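PDB 1P3Y: mersacidin decarboxylase from Bacillus sp., which catalyses the oxidative decarboxylation of the C-terminal cysteine residue of mersacidin to an aminoenethiol, with FAD bound to each subunit of a homododecamer. Local coordinates for residues Lys32-Glu37 with Lys175-Ile180; Ile50-Val55 with Asp60-Glu65; Gln97-Val102 with Ser135-Gln140. All blocks are in the same frame, centred on the assembly; numbering follows the deposited sequence.

Contact 1 (Lys32-Glu37 with Lys175-Ile180); sequences KSFFKE and KALLAI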
loop_
_atom_site.group_PDB
_atom_site.type_symbol
_atom_site.label_atom_id
_atom_site.label_comp_id
_atom_site.label_asym_id
_atom_site.label_seq_id
_atom_site.Cartn_x
_atom_site.Cartn_y
_atom_site.Cartn_z
ATOM N N LYS A 32 19.575 -16.878 31.608
ATOM C CA LYS A 32 19.790 -15.494 32.024
ATOM C C LYS A 32 20.711 -15.305 33.228
ATOM O O LYS A 32 21.466 -14.332 33.286
ATOM C CB LYS A 32 18.445 -14.812 32.293
ATOM C CG LYS A 32 18.544 -13.327 32.607
ATOM C CD LYS A 32 17.364 -12.566 32.033
ATOM N N SER A 33 20.635 -16.216 34.191
ATOM C CA SER A 33 21.455 -16.117 35.395
ATOM C C SER A 33 22.865 -16.697 35.285
ATOM O O SER A 33 23.707 -16.455 36.155
ATOM C CB SER A 33 20.720 -16.732 36.596
ATOM O OG SER A 33 20.296 -18.061 36.341
ATOM N N PHE A 34 23.132 -17.441 34.215
ATOM C CA PHE A 34 24.441 -18.060 34.031
ATOM C C PHE A 34 25.394 -17.305 33.096
ATOM O O PHE A 34 26.603 -17.546 33.126
ATOM C CB PHE A 34 24.280 -19.511 33.560
ATOM C CG PHE A 34 23.447 -20.370 34.486
ATOM C CD1 PHE A 34 22.059 -20.413 34.351
ATOM C CD2 PHE A 34 24.051 -21.150 35.476
ATOM C CE1 PHE A 34 21.273 -21.225 35.184
ATOM C CE2 PHE A 34 23.276 -21.969 36.322
ATOM C CZ PHE A 34 21.883 -22.006 36.171
ATOM N N PHE A 35 24.865 -16.409 32.264
ATOM C CA PHE A 35 25.709 -15.646 31.337
ATOM C C PHE A 35 25.699 -14.161 31.570
ATOM O O PHE A 35 24.761 -13.618 32.152
ATOM C CB PHE A 35 25.312 -15.884 29.875
ATOM C CG PHE A 35 25.299 -17.317 29.480
ATOM C CD1 PHE A 35 24.217 -18.138 29.821
ATOM C CD2 PHE A 35 26.379 -17.862 28.778
ATOM C CE1 PHE A 35 24.213 -19.492 29.463
ATOM C CE2 PHE A 35 26.390 -19.210 28.413
ATOM C CZ PHE A 35 25.302 -20.030 28.756
ATOM N N LYS A 36 26.747 -13.507 31.083
ATOM C CA LYS A 36 26.898 -12.067 31.221
ATOM C C LYS A 36 25.794 -11.329 30.477
ATOM O O LYS A 36 25.232 -10.356 30.977
ATOM C CB LYS A 36 28.264 -11.623 30.679
ATOM C CG LYS A 36 28.517 -10.108 30.785
ATOM C CD LYS A 36 29.876 -9.696 30.197
ATOM N N GLU A 37 25.487 -11.809 29.278
ATOM C CA GLU A 37 24.466 -11.199 28.445
ATOM C C GLU A 37 24.038 -12.207 27.368
ATOM O O GLU A 37 24.864 -12.984 26.865
ATOM C CB GLU A 37 25.045 -9.926 27.815
ATOM C CG GLU A 37 24.036 -9.027 27.119
ATOM C CD GLU A 37 24.694 -7.839 26.403
ATOM O OE1 GLU A 37 23.995 -7.201 25.567
ATOM O OE2 GLU A 37 25.895 -7.552 26.680
ATOM N N LYS A 175 19.809 -29.460 30.984
ATOM C CA LYS A 175 20.710 -30.336 30.239
ATOM C C LYS A 175 21.436 -29.461 29.221
ATOM O O LYS A 175 22.673 -29.473 29.125
ATOM C CB LYS A 175 19.941 -31.415 29.469
ATOM C CG LYS A 175 18.820 -32.091 30.208
ATOM C CD LYS A 175 19.296 -33.244 31.048
ATOM C CE LYS A 175 18.091 -34.075 31.497
ATOM N NZ LYS A 175 17.027 -33.225 32.138
ATOM N N ALA A 176 20.641 -28.706 28.458
ATOM C CA ALA A 176 21.160 -27.814 27.424
ATOM C C ALA A 176 22.265 -26.903 27.961
ATOM O O ALA A 176 23.306 -26.723 27.316
ATOM C CB ALA A 176 20.034 -26.988 26.852
ATOM N N LEU A 177 22.040 -26.324 29.137
ATOM C CA LEU A 177 23.049 -25.452 29.738
ATOM C C LEU A 177 24.360 -26.229 29.908
ATOM O O LEU A 177 25.439 -25.741 29.549
ATOM C CB LEU A 177 22.568 -24.931 31.100
ATOM C CG LEU A 177 23.591 -24.190 31.978
ATOM C CD1 LEU A 177 24.265 -23.060 31.198
ATOM C CD2 LEU A 177 22.868 -23.641 33.215
ATOM N N LEU A 178 24.253 -27.447 30.443
ATOM C CA LEU A 178 25.419 -28.293 30.652
ATOM C C LEU A 178 26.137 -28.548 29.328
ATOM O O LEU A 178 27.373 -28.454 29.245
ATOM C CB LEU A 178 24.999 -29.617 31.299
ATOM C CG LEU A 178 24.333 -29.499 32.680
ATOM C CD1 LEU A 178 23.926 -30.888 33.163
ATOM C CD2 LEU A 178 25.286 -28.847 33.685
ATOM N N ALA A 179 25.362 -28.864 28.290
ATOM C CA ALA A 179 25.939 -29.116 26.977
ATOM C C ALA A 179 26.690 -27.868 26.501
ATOM O O ALA A 179 27.756 -27.976 25.891
ATOM C CB ALA A 179 24.849 -29.497 25.999
ATOM N N ILE A 180 26.153 -26.686 26.794
ATOM C CA ILE A 180 26.828 -25.460 26.388
ATOM C C ILE A 180 28.172 -25.365 27.118
ATOM O O ILE A 180 29.209 -25.095 26.500
ATOM C CB ILE A 180 26.004 -24.181 26.740
ATOM C CG1 ILE A 180 24.594 -24.261 26.155
ATOM C CG2 ILE A 180 26.722 -22.935 26.206
ATOM C CD1 ILE A 180 24.571 -24.360 24.677
#
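F34 receives a methyl group of L177 on one face of its ring. In this CH-pi contact L177 CD2 stands 3.2 Å from the centroid of the F34 ring and 1° off the ring normal, so it lies over the middle of the face rather than over any one carbon. The distances from L177 CD2 to the six ring carbons are correspondingly almost equal, 3.5 Å to F34 CE1 and 3.6 Å to F34 CG. A branched leucine suits this place because its two methyl groups can serve two different rings. Its CG is anti to the backbone N (chi1 170°), which carries the fork out from the helix towards the phenylalanines.

The remaining contacts are plain apolar packing around F35. The other branch of the fork, L177 CD1, lies 4.0 Å from F35 CE1 and meets that ring obliquely, while the two side chains run past each other in opposite directions. One helical turn further on, I180 CG2 comes to the ring edge, close to its plane, 4.1 Å from F35 CZ.

The fold is Rossmann-like, a parallel sheet flanked by helices. Residues 32-37 link helix 25-31 to strand 37-42 within a beta-alpha-beta crossover, and residues 175-180 belong to the C-terminal helix 173-183. The contact thus fastens the end of the chain beside the first crossover helix.

Aromatic and aliphatic neighbours extend the same apolar layer. The F34 ring also meets that of Y30, and L177 touches both Y30 and F31. I180 reaches the sheet itself, packing on I84 and C86 of strand 84-90 and on I119 and F121 of strand 119-122, as its beta-branched, wholly hydrocarbon side chain suits. F35 rests in turn on L6, near the N terminus.

Contact 2 (Ile50-Val55 with Asp60-Glu65); sequences IPAHTV and DHVYSE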
loop_
_atom_site.group_PDB
_atom_site.type_symbol
_atom_site.label_atom_id
_atom_site.label_comp_id
_atom_site.label_asym_id
_atom_site.label_seq_id
_atom_site.Cartn_x
_atom_site.Cartn_y
_atom_site.Cartn_z
ATOM N N ILE A 50 6.852 -16.992 16.267
ATOM C CA ILE A 50 6.897 -16.181 17.475
ATOM C C ILE A 50 7.636 -14.885 17.131
ATOM O O ILE A 50 8.830 -14.882 16.836
ATOM C CB ILE A 50 7.588 -16.966 18.646
ATOM C CG1 ILE A 50 7.460 -16.181 19.951
ATOM C CG2 ILE A 50 9.071 -17.255 18.325
ATOM C CD1 ILE A 50 8.036 -16.922 21.174
ATOM N N PRO A 51 6.911 -13.759 17.144
ATOM C CA PRO A 51 7.435 -12.425 16.834
ATOM C C PRO A 51 8.728 -12.068 17.555
ATOM O O PRO A 51 8.906 -12.371 18.745
ATOM C CB PRO A 51 6.298 -11.487 17.261
ATOM C CG PRO A 51 5.080 -12.320 17.117
ATOM C CD PRO A 51 5.525 -13.677 17.640
ATOM N N ALA A 52 9.624 -11.396 16.840
ATOM C CA ALA A 52 10.863 -10.953 17.452
ATOM C C ALA A 52 10.567 -10.090 18.696
ATOM O O ALA A 52 11.290 -10.180 19.689
ATOM C CB ALA A 52 11.693 -10.158 16.445
ATOM N N HIS A 53 9.524 -9.252 18.649
ATOM C CA HIS A 53 9.198 -8.412 19.804
ATOM C C HIS A 53 8.804 -9.274 21.003
ATOM O O HIS A 53 9.028 -8.896 22.153
ATOM C CB HIS A 53 8.055 -7.423 19.504
ATOM C CG HIS A 53 8.435 -6.329 18.556
ATOM N ND1 HIS A 53 9.593 -5.589 18.700
ATOM C CD2 HIS A 53 7.821 -5.857 17.441
ATOM C CE1 HIS A 53 9.676 -4.713 17.713
ATOM N NE2 HIS A 53 8.615 -4.854 16.936
ATOM N N THR A 54 8.212 -10.430 20.744
ATOM C CA THR A 54 7.838 -11.272 21.851
ATOM C C THR A 54 9.122 -11.793 22.447
ATOM O O THR A 54 9.369 -11.642 23.631
ATOM C CB THR A 54 6.966 -12.462 21.412
ATOM O OG1 THR A 54 5.802 -11.981 20.723
ATOM C CG2 THR A 54 6.524 -13.270 22.636
ATOM N N VAL A 55 9.963 -12.385 21.618
ATOM C CA VAL A 55 11.217 -12.937 22.106
ATOM C C VAL A 55 12.086 -11.868 22.817
ATOM O O VAL A 55 12.957 -12.196 23.626
ATOM C CB VAL A 55 12.003 -13.608 20.919
ATOM C CG1 VAL A 55 13.346 -14.215 21.404
ATOM C CG2 VAL A 55 11.133 -14.683 20.263
ATOM N N ASP A 60 18.216 -9.842 25.931
ATOM C CA ASP A 60 18.687 -8.467 25.795
ATOM C C ASP A 60 18.483 -7.791 24.449
ATOM O O ASP A 60 18.350 -6.564 24.379
ATOM C CB ASP A 60 20.166 -8.400 26.183
ATOM C CG ASP A 60 20.413 -8.929 27.587
ATOM O OD1 ASP A 60 21.257 -9.841 27.748
ATOM O OD2 ASP A 60 19.750 -8.441 28.532
ATOM N N HIS A 61 18.464 -8.570 23.375
ATOM C CA HIS A 61 18.275 -7.984 22.061
ATOM C C HIS A 61 18.008 -9.084 21.069
ATOM O O HIS A 61 18.537 -10.178 21.200
ATOM C CB HIS A 61 19.516 -7.209 21.633
ATOM C CG HIS A 61 19.334 -6.445 20.360
ATOM N ND1 HIS A 61 18.590 -5.284 20.289
ATOM C CD2 HIS A 61 19.760 -6.700 19.100
ATOM C CE1 HIS A 61 18.567 -4.858 19.037
ATOM N NE2 HIS A 61 19.269 -5.700 18.295
ATOM N N VAL A 62 17.196 -8.778 20.068
ATOM C CA VAL A 62 16.839 -9.748 19.041
ATOM C C VAL A 62 17.205 -9.229 17.657
ATOM O O VAL A 62 16.699 -8.196 17.220
ATOM C CB VAL A 62 15.310 -10.028 19.064
ATOM C CG1 VAL A 62 14.942 -11.084 18.018
ATOM C CG2 VAL A 62 14.883 -10.438 20.461
ATOM N N TYR A 63 18.083 -9.936 16.961
ATOM C CA TYR A 63 18.466 -9.526 15.611
ATOM C C TYR A 63 17.563 -10.244 14.623
ATOM O O TYR A 63 17.524 -11.475 14.549
ATOM C CB TYR A 63 19.915 -9.885 15.304
ATOM C CG TYR A 63 20.921 -9.196 16.185
ATOM C CD1 TYR A 63 21.541 -9.874 17.236
ATOM C CD2 TYR A 63 21.279 -7.872 15.953
ATOM C CE1 TYR A 63 22.498 -9.247 18.033
ATOM C CE2 TYR A 63 22.228 -7.239 16.742
ATOM C CZ TYR A 63 22.833 -7.934 17.781
ATOM O OH TYR A 63 23.749 -7.291 18.576
ATOM N N SER A 64 16.834 -9.461 13.850
ATOM C CA SER A 64 15.924 -10.017 12.871
ATOM C C SER A 64 16.558 -10.078 11.475
ATOM O O SER A 64 17.465 -9.303 11.151
ATOM C CB SER A 64 14.651 -9.174 12.859
ATOM O OG SER A 64 13.765 -9.607 11.856
ATOM N N GLU A 65 16.080 -11.019 10.664
ATOM C CA GLU A 65 16.556 -11.211 9.291
ATOM C C GLU A 65 16.211 -9.963 8.489
ATOM O O GLU A 65 16.921 -9.604 7.546
ATOM C CB GLU A 65 15.871 -12.450 8.675
ATOM C CG GLU A 65 16.302 -12.831 7.257
ATOM C CD GLU A 65 17.764 -13.215 7.158
ATOM O OE1 GLU A 65 18.211 -14.070 7.940
ATOM O OE2 GLU A 65 18.471 -12.671 6.291
#
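A52 and V55, one turn apart on a short helix, both lean on V62 of the neighbouring strand. Ahead of them, I50 leaves the preceding helix 44-49, and P51 occupies the N-cap position of helix 52-55. A proline is well placed there, since the N-H of an N-cap residue takes no part in the bonding of the helix and its absence costs nothing. The carbonyl oxygen of P51 accepts a bond from V55 N at 3.1 Å.

A52 comes closest to the strand, with its CA 6.3 Å from that of V62. Its CB points towards the strand and lies 3.7 Å from V62 CG1, the branch held anti to the backbone N (chi1 -178°); a small side chain fits so near an approach. The second branch, V62 CG2, settles against the helix backbone, 3.7 Å from A52 O.

H53 and T54 point away from the strand and bond to neighbouring subunits, T54 OG1 to L49 O of the subunit that packs on I50 and P51, and H53 NE2 to N69 O of a different one. V55 then returns to the strand, its CG1 4.2 Å from V62 CG2, the two side chains crossing at about a right angle.

V62 also packs on M42 of strand 37-42, which lies next to strand 61-63, the outermost strand of this Rossmann-like sheet within the chain. Just beyond the strand, E65 OE2 is hydrogen-bonded to O3B of a bound FAD. Across the two segments the contact is apolar packing, so shape complementarity probably matters more than polar pairing in setting how the short helix lies on the strand leading to this FAD-binding residue.

Contact 3 (Gln97-Val102 with Ser135-Gln140); sequences QTANGV and SRNIEQ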
loop_
_atom_site.group_PDB
_atom_site.type_symbol
_atom_site.label_atom_id
_atom_site.label_comp_id
_atom_site.label_asym_id
_atom_site.label_seq_id
_atom_site.Cartn_x
_atom_site.Cartn_y
_atom_site.Cartn_z
ATOM N N GLN A 97 22.541 -26.118 5.413
ATOM C CA GLN A 97 23.212 -24.939 4.910
ATOM C C GLN A 97 24.592 -24.809 5.517
ATOM O O GLN A 97 25.579 -24.602 4.795
ATOM C CB GLN A 97 22.388 -23.661 5.183
ATOM C CG GLN A 97 21.350 -23.344 4.096
ATOM C CD GLN A 97 20.616 -22.017 4.311
ATOM O OE1 GLN A 97 21.219 -20.945 4.284
ATOM N NE2 GLN A 97 19.310 -22.095 4.523
ATOM N N THR A 98 24.662 -24.941 6.837
ATOM C CA THR A 98 25.935 -24.766 7.524
ATOM C C THR A 98 26.926 -25.873 7.178
ATOM O O THR A 98 28.118 -25.613 6.973
ATOM C CB THR A 98 25.733 -24.674 9.052
ATOM O OG1 THR A 98 24.875 -25.736 9.482
ATOM C CG2 THR A 98 25.102 -23.325 9.421
ATOM N N ALA A 99 26.427 -27.099 7.079
ATOM C CA ALA A 99 27.286 -28.222 6.746
ATOM C C ALA A 99 27.953 -28.013 5.398
ATOM O O ALA A 99 29.076 -28.468 5.184
ATOM C CB ALA A 99 26.479 -29.515 6.721
ATOM N N ASN A 100 27.280 -27.308 4.495
ATOM C CA ASN A 100 27.823 -27.107 3.153
ATOM C C ASN A 100 28.343 -25.734 2.781
ATOM O O ASN A 100 28.657 -25.484 1.610
ATOM C CB ASN A 100 26.797 -27.578 2.133
ATOM C CG ASN A 100 26.531 -29.059 2.261
ATOM O OD1 ASN A 100 27.439 -29.871 2.051
ATOM N ND2 ASN A 100 25.303 -29.428 2.627
ATOM N N GLY A 101 28.451 -24.854 3.772
ATOM C CA GLY A 101 28.984 -23.526 3.519
ATOM C C GLY A 101 28.048 -22.593 2.784
ATOM O O GLY A 101 28.479 -21.663 2.109
ATOM N N VAL A 102 26.757 -22.862 2.894
ATOM C CA VAL A 102 25.757 -22.020 2.264
ATOM C C VAL A 102 25.191 -21.116 3.357
ATOM O O VAL A 102 25.004 -21.542 4.498
ATOM C CB VAL A 102 24.659 -22.888 1.656
ATOM C CG1 VAL A 102 23.423 -22.050 1.349
ATOM C CG2 VAL A 102 25.204 -23.558 0.394
ATOM N N SER A 135 21.755 -37.044 8.629
ATOM C CA SER A 135 22.842 -37.733 9.333
ATOM C C SER A 135 24.192 -37.360 8.703
ATOM O O SER A 135 25.163 -37.047 9.409
ATOM C CB SER A 135 22.641 -39.250 9.263
ATOM O OG SER A 135 21.400 -39.622 9.841
ATOM N N ARG A 136 24.253 -37.379 7.373
ATOM C CA ARG A 136 25.492 -37.025 6.703
ATOM C C ARG A 136 25.864 -35.597 7.040
ATOM O O ARG A 136 27.043 -35.297 7.290
ATOM C CB ARG A 136 25.359 -37.182 5.185
ATOM C CG ARG A 136 26.561 -36.612 4.426
ATOM C CD ARG A 136 26.624 -37.075 2.954
ATOM N NE ARG A 136 25.565 -36.568 2.081
ATOM C CZ ARG A 136 24.531 -37.282 1.620
ATOM N NH1 ARG A 136 24.376 -38.572 1.931
ATOM N NH2 ARG A 136 23.640 -36.692 0.828
ATOM N N ASN A 137 24.855 -34.715 7.060
ATOM C CA ASN A 137 25.100 -33.304 7.351
ATOM C C ASN A 137 25.605 -33.147 8.772
ATOM O O ASN A 137 26.588 -32.433 8.999
ATOM C CB ASN A 137 23.830 -32.450 7.100
ATOM C CG ASN A 137 23.639 -32.079 5.602
ATOM O OD1 ASN A 137 22.538 -31.738 5.167
ATOM N ND2 ASN A 137 24.719 -32.138 4.827
ATOM N N ILE A 138 24.947 -33.817 9.723
ATOM C CA ILE A 138 25.354 -33.751 11.139
ATOM C C ILE A 138 26.829 -34.178 11.282
ATOM O O ILE A 138 27.643 -33.499 11.935
ATOM C CB ILE A 138 24.509 -34.709 12.025
ATOM C CG1 ILE A 138 23.021 -34.331 11.963
ATOM C CG2 ILE A 138 25.051 -34.691 13.469
ATOM C CD1 ILE A 138 22.617 -33.282 12.966
ATOM N N GLU A 139 27.154 -35.308 10.660
ATOM C CA GLU A 139 28.500 -35.835 10.702
ATOM C C GLU A 139 29.482 -34.802 10.168
ATOM O O GLU A 139 30.458 -34.441 10.851
ATOM C CB GLU A 139 28.572 -37.142 9.900
ATOM C CG GLU A 139 29.922 -37.880 9.964
ATOM C CD GLU A 139 30.519 -37.939 11.376
ATOM O OE1 GLU A 139 29.737 -38.142 12.345
ATOM O OE2 GLU A 139 31.767 -37.788 11.506
ATOM N N GLN A 140 29.200 -34.289 8.973
ATOM C CA GLN A 140 30.055 -33.296 8.323
ATOM C C GLN A 140 30.335 -32.092 9.220
ATOM O O GLN A 140 31.447 -31.561 9.228
ATOM C CB GLN A 140 29.424 -32.832 7.008
ATOM C CG GLN A 140 30.311 -31.918 6.178
ATOM C CD GLN A 140 31.552 -32.620 5.663
ATOM O OE1 GLN A 140 31.491 -33.401 4.715
ATOM N NE2 GLN A 140 32.689 -32.346 6.288
#
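A99 packs its methyl group against the flank of N137, and this apolar contact brings the end of helix 92-99 close to helix 132-144. The two CA atoms are 5.6 Å apart, an approach that the small alanine permits. A99 CB lies 4.0 Å from N137 CB and 3.7 Å from the backbone oxygen N137 O. One turn on, Q140 uses the aliphatic part of its side chain: CG sits 3.8 Å from A99 O. The glutamine chain leaves with CG anti to the backbone N and then bends at chi2 (66°), its amide making a weak bond to D144 OD1 of its own helix.

Among the polar groups, the N100 and N137 side chains cross at about a right angle, their amide planes 73° apart. The N100 amide takes its own polar partner from the preceding turn, ND2 being hydrogen-bonded to G96 O.

The backbone closes helix 92-99 in a Schellman motif. V102 N bonds to Q97 O at 2.8 Å, G101 N more weakly to T98 O, and G101 adopts the positive phi of 74° that glycine readily accepts.

Both segments also face neighbouring subunits. A99 O receives a weak hydrogen bond from R136 NH2 of one neighbour, and R136 here makes the same weak bond to A99 O of another neighbour and a salt bridge with its D144, a head-to-tail pattern consistent with a cyclic arrangement of subunits. The chemistry divides accordingly: within the chain, alanine and hydrocarbon stems bring the helices together, whereas the carbonyl at the helix end, probably made more attractive to cations by the helix dipole, meets, weakly, an arginine of a neighbouring subunit.

From the N terminus, the chain passes strand 10-15 and helix 25-31 to reach 32-37, whose partner 175-180 comes only in the last helix, so contact 1 closes a loop around most of the sheet. The other two contacts are nested inside that loop and follow one another without crossing. Contact 2 closes a short loop between helix 52-55 and strand 61-63, outermost in the sheet within this chain; contact 3 brings helix 132-144 back to the end of helix 92-99 after helix 106-113, strand 119-122 and helix 126-129. Contacts 2 and 3 lie on opposite sides of the chain's centre, their centres 26 Å apart, whereas contacts 1 and 2 adjoin where E37 meets D60.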